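Carbon monoxide dehydrogenase (Thermococcus sp. AM4, PDB 6T7J) catalyses the reversible oxidation of carbon monoxide to carbon dioxide, a reaction that in enzymes of this class normally takes place at a nickel-iron-sulfur cluster, here captured without nickel. Local coordinates at residues 24-29 / 328-333; 109-114 / 235-240. All coordinates share one frame; numbering follows the deposited sequence.

Contact 1 of 2, residues 24-29 / 328-333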
ATOM      1  N   ILE A  24     -19.398 -22.215  20.644  1.00 56.48           N
ATOM      2  CA  ILE A  24     -19.543 -20.861  21.177  1.00 60.23           C
ATOM      3  C   ILE A  24     -20.007 -20.914  22.627  1.00 60.41           C
ATOM      4  O   ILE A  24     -19.510 -20.171  23.487  1.00 59.10           O
ATOM      5  CB  ILE A  24     -20.501 -20.036  20.298  1.00 60.14           C
ATOM      6  CG1 ILE A  24     -19.904 -19.848  18.904  1.00 53.98           C
ATOM      7  CG2 ILE A  24     -20.780 -18.680  20.931  1.00 65.24           C
ATOM      8  CD1 ILE A  24     -20.791 -19.072  17.965  1.00 58.17           C
ATOM      9  N   GLU A  25     -20.943 -21.815  22.937  1.00 61.46           N
ATOM     10  CA  GLU A  25     -21.394 -21.934  24.320  1.00 60.63           C
ATOM     11  C   GLU A  25     -20.299 -22.491  25.224  1.00 59.51           C
ATOM     12  O   GLU A  25     -20.185 -22.089  26.387  1.00 59.21           O
ATOM     13  CB  GLU A  25     -22.630 -22.810  24.398  1.00 63.80           C
ATOM     14  CG  GLU A  25     -23.675 -22.455  23.403  1.00 73.91           C
ATOM     15  CD  GLU A  25     -24.692 -23.523  23.355  1.00 81.33           C
ATOM     16  OE1 GLU A  25     -25.416 -23.643  22.332  1.00 87.62           O
ATOM     17  OE2 GLU A  25     -24.845 -24.194  24.409  1.00 77.89           O
ATOM     18  N   LYS A  26     -19.503 -23.433  24.713  1.00 61.12           N
ATOM     19  CA  LYS A  26     -18.370 -23.935  25.487  1.00 56.16           C
ATOM     20  C   LYS A  26     -17.374 -22.822  25.783  1.00 56.66           C
ATOM     21  O   LYS A  26     -16.859 -22.716  26.904  1.00 56.45           O
ATOM     22  CB  LYS A  26     -17.692 -25.082  24.739  1.00 52.85           C
ATOM     23  CG  LYS A  26     -16.525 -25.701  25.487  1.00 54.80           C
ATOM     24  CD  LYS A  26     -16.017 -26.946  24.780  1.00 55.56           C
ATOM     25  CE  LYS A  26     -15.042 -27.714  25.653  1.00 52.91           C
ATOM     26  NZ  LYS A  26     -13.850 -26.898  26.003  1.00 54.45           N
ATOM     27  N   ALA A  27     -17.091 -21.977  24.788  1.00 55.02           N
ATOM     28  CA  ALA A  27     -16.223 -20.827  25.008  1.00 55.90           C
ATOM     29  C   ALA A  27     -16.798 -19.901  26.070  1.00 57.51           C
ATOM     30  O   ALA A  27     -16.061 -19.380  26.917  1.00 52.16           O
ATOM     31  CB  ALA A  27     -16.016 -20.068  23.698  1.00 46.71           C
ATOM     32  N   GLU A  28     -18.114 -19.683  26.038  1.00 58.35           N
ATOM     33  CA  GLU A  28     -18.744 -18.823  27.037  1.00 58.44           C
ATOM     34  C   GLU A  28     -18.595 -19.403  28.437  1.00 59.95           C
ATOM     35  O   GLU A  28     -18.214 -18.695  29.378  1.00 57.41           O
ATOM     36  CB  GLU A  28     -20.217 -18.615  26.697  1.00 56.75           C
ATOM     37  CG  GLU A  28     -20.443 -17.828  25.427  1.00 61.08           C
ATOM     38  CD  GLU A  28     -21.693 -16.987  25.485  1.00 64.76           C
ATOM     39  OE1 GLU A  28     -22.456 -17.132  26.462  1.00 68.32           O
ATOM     40  OE2 GLU A  28     -21.913 -16.186  24.552  1.00 65.83           O
ATOM     41  N   GLU A  29     -18.891 -20.694  28.598  1.00 60.04           N
ATOM     42  CA  GLU A  29     -18.801 -21.292  29.927  1.00 65.77           C
ATOM     43  C   GLU A  29     -17.356 -21.387  30.404  1.00 60.83           C
ATOM     44  O   GLU A  29     -17.106 -21.413  31.614  1.00 58.46           O
ATOM     45  CB  GLU A  29     -19.472 -22.664  29.941  1.00 59.45           C
ATOM     46  CG  GLU A  29     -20.956 -22.613  30.305  1.00 78.90           C
ATOM     47  CD  GLU A  29     -21.211 -22.781  31.796  1.00 79.69           C
ATOM     48  OE1 GLU A  29     -21.429 -23.931  32.237  1.00 79.79           O
ATOM     49  OE2 GLU A  29     -21.196 -21.764  32.526  1.00 70.84           O
ATOM     50  N   ALA A 328     -12.032 -24.267  16.637  1.00 47.66           N
ATOM     51  CA  ALA A 328     -11.272 -25.508  16.530  1.00 49.02           C
ATOM     52  C   ALA A 328     -10.393 -25.718  17.754  1.00 50.70           C
ATOM     53  O   ALA A 328     -10.221 -26.851  18.218  1.00 50.75           O
ATOM     54  CB  ALA A 328     -10.431 -25.502  15.252  1.00 47.60           C
ATOM     55  N   ILE A 329      -9.839 -24.635  18.302  1.00 54.41           N
ATOM     56  CA  ILE A 329      -9.043 -24.752  19.518  1.00 53.05           C
ATOM     57  C   ILE A 329      -9.940 -25.023  20.717  1.00 49.31           C
ATOM     58  O   ILE A 329      -9.512 -25.641  21.699  1.00 45.15           O
ATOM     59  CB  ILE A 329      -8.192 -23.483  19.718  1.00 50.07           C
ATOM     60  CG1 ILE A 329      -7.454 -23.129  18.424  1.00 46.65           C
ATOM     61  CG2 ILE A 329      -7.208 -23.663  20.865  1.00 47.73           C
ATOM     62  CD1 ILE A 329      -6.726 -21.802  18.482  1.00 50.72           C
ATOM     63  N   ILE A 330     -11.200 -24.582  20.658  1.00 51.83           N
ATOM     64  CA  ILE A 330     -12.112 -24.756  21.787  1.00 53.19           C
ATOM     65  C   ILE A 330     -12.670 -26.169  21.865  1.00 58.17           C
ATOM     66  O   ILE A 330     -13.283 -26.530  22.878  1.00 58.36           O
ATOM     67  CB  ILE A 330     -13.195 -23.665  21.687  1.00 54.75           C
ATOM     68  CG1 ILE A 330     -12.517 -22.302  21.531  1.00 54.83           C
ATOM     69  CG2 ILE A 330     -14.090 -23.646  22.918  1.00 57.19           C
ATOM     70  CD1 ILE A 330     -13.453 -21.131  21.554  1.00 46.52           C
ATOM     71  N   THR A 331     -12.451 -26.993  20.834  1.00 57.08           N
ATOM     72  CA  THR A 331     -12.738 -28.418  20.968  1.00 53.04           C
ATOM     73  C   THR A 331     -11.870 -29.056  22.043  1.00 57.45           C
ATOM     74  O   THR A 331     -12.264 -30.060  22.646  1.00 57.11           O
ATOM     75  CB  THR A 331     -12.525 -29.141  19.636  1.00 57.14           C
ATOM     76  OG1 THR A 331     -11.133 -29.117  19.292  1.00 50.64           O
ATOM     77  CG2 THR A 331     -13.337 -28.485  18.528  1.00 48.32           C
ATOM     78  N   GLY A 332     -10.694 -28.487  22.301  1.00 51.98           N
ATOM     79  CA  GLY A 332      -9.782 -29.018  23.291  1.00 54.42           C
ATOM     80  C   GLY A 332      -8.899 -30.144  22.810  1.00 53.43           C
ATOM     81  O   GLY A 332      -8.161 -30.718  23.619  1.00 57.10           O
ATOM     82  N   ALA A 333      -8.939 -30.475  21.520  1.00 53.08           N
ATOM     83  CA  ALA A 333      -8.216 -31.623  20.989  1.00 57.38           C
ATOM     84  C   ALA A 333      -7.151 -31.241  19.969  1.00 54.12           C
ATOM     85  O   ALA A 333      -6.598 -32.130  19.312  1.00 60.32           O
ATOM     86  CB  ALA A 333      -9.196 -32.622  20.362  1.00 50.99           C
TER
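Lys26 and Ile330 run past one another in opposite senses, the lysine stem leaving helix 20-30 as the isoleucine branches come back toward it. The two side chains lie alongside: Lys26 CG passes Ile330 CG2 at 4.1 Å, and farther out the methylenes draw level with the isoleucine's own carbonyl, Lys26 CD standing 3.4 Å from Ile330 O. CG of Lys26 is anti to the backbone N (chi1 -178°), which sends the extended chain across toward residues 328-333; a late bend at chi4 (-60°) then turns the ammonium group onto that carbonyl. Lys26 NZ donates to Ile330 O over 3.2 Å, with a C=O...N angle of 157° and the donor tilted slightly from the carbonyl plane.

The apolar half of the contact belongs to the isoleucine's two branches. Ile330 CD1, at the tip of the longer one, presses on Ala27 CB at 3.5 Å, whereas Ile330 CG2 sits 3.9 Å from Ala27 N, low against the helix backbone. Val351 and Tyr355 also pack on Ile330.

The ammonium has further partners: a salt bridge to Glu30, one turn along its own helix, and a hydrogen bond to the carbonyl O of Arg403. A leucine in place of Lys26 would probably leave Glu30 without its charge mate and the carbonyls of Ile330 and Arg403 without this donor.

Residues 328-333 belong to the connection between parallel strands 318-320 and 336-339, and Gly332, with positive phi, turns the chain there. Aliphatic stem and charged end thus divide the work: methylene and methyl groups fill the interface, while one cation, its charge probably balanced by Glu30, ties the N-terminal helix 20-30 to two backbone carbonyls.

Contact 2 of 2, residues 109-114 / 235-240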
ATOM      1  N   GLU A 109       9.424 -18.148  -5.882  1.00 52.44           N
ATOM      2  CA  GLU A 109      10.752 -18.414  -5.337  1.00 55.23           C
ATOM      3  C   GLU A 109      11.016 -19.914  -5.255  1.00 52.33           C
ATOM      4  O   GLU A 109      12.072 -20.396  -5.689  1.00 51.29           O
ATOM      5  CB  GLU A 109      10.892 -17.763  -3.960  1.00 57.17           C
ATOM      6  CG  GLU A 109      11.016 -16.245  -4.001  1.00 61.03           C
ATOM      7  CD  GLU A 109      10.737 -15.592  -2.655  1.00 70.50           C
ATOM      8  OE1 GLU A 109      10.853 -16.281  -1.617  1.00 63.74           O
ATOM      9  OE2 GLU A 109      10.400 -14.387  -2.638  1.00 65.32           O
ATOM     10  N   VAL A 110      10.058 -20.673  -4.713  1.00 47.85           N
ATOM     11  CA  VAL A 110      10.260 -22.120  -4.607  1.00 49.80           C
ATOM     12  C   VAL A 110      10.363 -22.760  -5.993  1.00 54.76           C
ATOM     13  O   VAL A 110      11.205 -23.639  -6.230  1.00 57.17           O
ATOM     14  CB  VAL A 110       9.142 -22.763  -3.766  1.00 49.46           C
ATOM     15  CG1 VAL A 110       9.288 -24.281  -3.763  1.00 45.06           C
ATOM     16  CG2 VAL A 110       9.180 -22.224  -2.345  1.00 47.06           C
ATOM     17  N   PHE A 111       9.519 -22.323  -6.931  1.00 53.63           N
ATOM     18  CA  PHE A 111       9.527 -22.893  -8.275  1.00 51.14           C
ATOM     19  C   PHE A 111      10.843 -22.610  -8.991  1.00 52.35           C
ATOM     20  O   PHE A 111      11.377 -23.475  -9.697  1.00 53.84           O
ATOM     21  CB  PHE A 111       8.341 -22.338  -9.066  1.00 49.76           C
ATOM     22  CG  PHE A 111       8.375 -22.654 -10.532  1.00 49.50           C
ATOM     23  CD1 PHE A 111       8.222 -23.955 -10.981  1.00 41.04           C
ATOM     24  CD2 PHE A 111       8.538 -21.643 -11.465  1.00 52.08           C
ATOM     25  CE1 PHE A 111       8.243 -24.240 -12.330  1.00 44.74           C
ATOM     26  CE2 PHE A 111       8.558 -21.925 -12.816  1.00 47.89           C
ATOM     27  CZ  PHE A 111       8.413 -23.225 -13.249  1.00 44.44           C
ATOM     28  N   LYS A 112      11.387 -21.405  -8.813  1.00 54.32           N
ATOM     29  CA  LYS A 112      12.674 -21.070  -9.411  1.00 52.86           C
ATOM     30  C   LYS A 112      13.801 -21.867  -8.770  1.00 53.96           C
ATOM     31  O   LYS A 112      14.728 -22.304  -9.460  1.00 54.97           O
ATOM     32  CB  LYS A 112      12.934 -19.569  -9.284  1.00 53.73           C
ATOM     33  CG  LYS A 112      14.160 -19.082 -10.033  1.00 56.36           C
ATOM     34  CD  LYS A 112      14.733 -17.831  -9.387  1.00 61.85           C
ATOM     35  CE  LYS A 112      15.926 -17.298 -10.166  1.00 67.20           C
ATOM     36  NZ  LYS A 112      16.688 -16.282  -9.386  1.00 70.23           N
ATOM     37  N   GLY A 113      13.743 -22.062  -7.451  1.00 54.74           N
ATOM     38  CA  GLY A 113      14.729 -22.906  -6.801  1.00 54.54           C
ATOM     39  C   GLY A 113      14.697 -24.336  -7.304  1.00 60.92           C
ATOM     40  O   GLY A 113      15.738 -24.993  -7.387  1.00 61.65           O
ATOM     41  N   VAL A 114      13.508 -24.837  -7.644  1.00 57.20           N
ATOM     42  CA  VAL A 114      13.421 -26.180  -8.214  1.00 55.67           C
ATOM     43  C   VAL A 114      13.913 -26.193  -9.659  1.00 54.51           C
ATOM     44  O   VAL A 114      14.512 -27.177 -10.111  1.00 51.33           O
ATOM     45  CB  VAL A 114      11.982 -26.714  -8.094  1.00 54.05           C
ATOM     46  CG1 VAL A 114      11.826 -28.036  -8.832  1.00 54.92           C
ATOM     47  CG2 VAL A 114      11.628 -26.882  -6.639  1.00 52.95           C
ATOM     48  N   THR A 235      -1.790 -20.065  -8.720  1.00 50.62           N
ATOM     49  CA  THR A 235      -2.515 -21.295  -9.036  1.00 51.47           C
ATOM     50  C   THR A 235      -1.720 -22.178  -9.992  1.00 53.74           C
ATOM     51  O   THR A 235      -1.560 -23.385  -9.757  1.00 47.00           O
ATOM     52  CB  THR A 235      -3.885 -20.957  -9.628  1.00 51.27           C
ATOM     53  OG1 THR A 235      -4.697 -20.322  -8.632  1.00 47.72           O
ATOM     54  CG2 THR A 235      -4.584 -22.220 -10.118  1.00 46.08           C
ATOM     55  N   TYR A 236      -1.214 -21.593 -11.084  1.00 50.59           N
ATOM     56  CA  TYR A 236      -0.514 -22.384 -12.092  1.00 48.23           C
ATOM     57  C   TYR A 236       0.742 -23.029 -11.520  1.00 48.86           C
ATOM     58  O   TYR A 236       1.018 -24.205 -11.783  1.00 50.72           O
ATOM     59  CB  TYR A 236      -0.169 -21.511 -13.298  1.00 55.89           C
ATOM     60  CG  TYR A 236      -1.069 -21.728 -14.496  1.00 55.98           C
ATOM     61  CD1 TYR A 236      -0.728 -22.637 -15.490  1.00 55.33           C
ATOM     62  CD2 TYR A 236      -2.258 -21.020 -14.636  1.00 56.91           C
ATOM     63  CE1 TYR A 236      -1.546 -22.838 -16.589  1.00 56.82           C
ATOM     64  CE2 TYR A 236      -3.083 -21.215 -15.733  1.00 55.48           C
ATOM     65  CZ  TYR A 236      -2.721 -22.125 -16.705  1.00 54.91           C
ATOM     66  OH  TYR A 236      -3.535 -22.324 -17.798  1.00 57.79           O
ATOM     67  N   LEU A 237       1.506 -22.285 -10.716  1.00 52.91           N
ATOM     68  CA  LEU A 237       2.733 -22.837 -10.155  1.00 46.88           C
ATOM     69  C   LEU A 237       2.449 -23.844  -9.049  1.00 48.38           C
ATOM     70  O   LEU A 237       3.186 -24.827  -8.912  1.00 48.59           O
ATOM     71  CB  LEU A 237       3.626 -21.713  -9.637  1.00 38.04           C
ATOM     72  CG  LEU A 237       4.276 -20.861 -10.729  1.00 43.12           C
ATOM     73  CD1 LEU A 237       5.295 -19.927 -10.125  1.00 41.42           C
ATOM     74  CD2 LEU A 237       4.919 -21.734 -11.792  1.00 46.48           C
ATOM     75  N   SER A 238       1.394 -23.632  -8.256  1.00 50.50           N
ATOM     76  CA  SER A 238       1.014 -24.640  -7.272  1.00 49.66           C
ATOM     77  C   SER A 238       0.612 -25.938  -7.957  1.00 53.72           C
ATOM     78  O   SER A 238       0.935 -27.029  -7.473  1.00 53.78           O
ATOM     79  CB  SER A 238      -0.121 -24.118  -6.393  1.00 46.93           C
ATOM     80  OG  SER A 238       0.130 -22.791  -5.972  1.00 54.09           O
ATOM     81  N   ASP A 239      -0.084 -25.838  -9.095  1.00 49.90           N
ATOM     82  CA  ASP A 239      -0.420 -27.037  -9.858  1.00 51.36           C
ATOM     83  C   ASP A 239       0.829 -27.700 -10.424  1.00 54.21           C
ATOM     84  O   ASP A 239       0.971 -28.927 -10.360  1.00 54.33           O
ATOM     85  CB  ASP A 239      -1.397 -26.689 -10.982  1.00 52.06           C
ATOM     86  CG  ASP A 239      -2.796 -26.399 -10.473  1.00 53.43           C
ATOM     87  OD1 ASP A 239      -3.037 -26.573  -9.260  1.00 51.03           O
ATOM     88  OD2 ASP A 239      -3.653 -25.997 -11.287  1.00 51.51           O
ATOM     89  N   ILE A 240       1.747 -26.906 -10.981  1.00 49.55           N
ATOM     90  CA  ILE A 240       2.964 -27.462 -11.568  1.00 47.52           C
ATOM     91  C   ILE A 240       3.802 -28.165 -10.505  1.00 50.51           C
ATOM     92  O   ILE A 240       4.398 -29.220 -10.760  1.00 50.21           O
ATOM     93  CB  ILE A 240       3.762 -26.352 -12.281  1.00 51.13           C
ATOM     94  CG1 ILE A 240       3.070 -25.955 -13.587  1.00 46.32           C
ATOM     95  CG2 ILE A 240       5.200 -26.790 -12.545  1.00 47.04           C
ATOM     96  CD1 ILE A 240       3.450 -24.579 -14.082  1.00 47.68           C
TER
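Phe111 meets Leu237 from its first side-chain carbon onward, so the contact can be read along this one residue. At the root, Phe111 CB lies 4.0 Å from Leu237 CD1. With CG anti to the backbone N (chi1 170°), the ring swings off helix 81-115 toward helix 212-242 and presents a face to the leucine, the two side chains crossing at about a right angle. Leu237 CD2 lies over that face, 3.8 Å from Phe111 CG, 4.1 Å from Phe111 CD1 and 3.6 Å from Phe111 CD2. Its line to the ring centroid, 3.7 Å long, departs only 13° from the ring normal, a well-centred CH-pi contact. Farther along the ring, at Phe111 CE1, Ile240 CG2 comes in obliquely at 4.0 Å, from the same side of the ring plane as the leucine. At the far end, Leu237 CD2 is still 3.8 Å from Phe111 CE2 and 4.1 Å from Phe111 CZ.

Ala150, Leu153 and Ala154 of helix 146-162 and Leu130 of helix 127-136 also touch the phenylalanine, and Leu157 touches Leu237.

No hydrogen bond joins the two segments. Helices 81-115 and 212-242, in a strand-free part of the chain consistent with the helical domain of nickel CO dehydrogenases, are held here by shape and dispersion, the polarisable pi cloud of one ring receiving a methyl group almost squarely over its centre, in a wholly buried setting.

In the fold
Contacts 1 and 2 do not touch: their centres lie 38 Å apart and their nearest atoms about 24 Å, and both segments of contact 2 fall, in sequence, between the two that contact 1 brings together. Each is joined to the broken Fe4S4 cluster site through the fold. Helix 325-330 of contact 1 follows the pocket residue Phe322 and belongs to the parallel-sheet domain whose strands 261-268 and 297-303 lead directly into His269 and into Cys304 and Cys305. On the contact 2 side, Asp239 salt-bridges Arg313, on the helix that starts at Cys304, and Thr235 bonds to Asp524, close in sequence to Cys522.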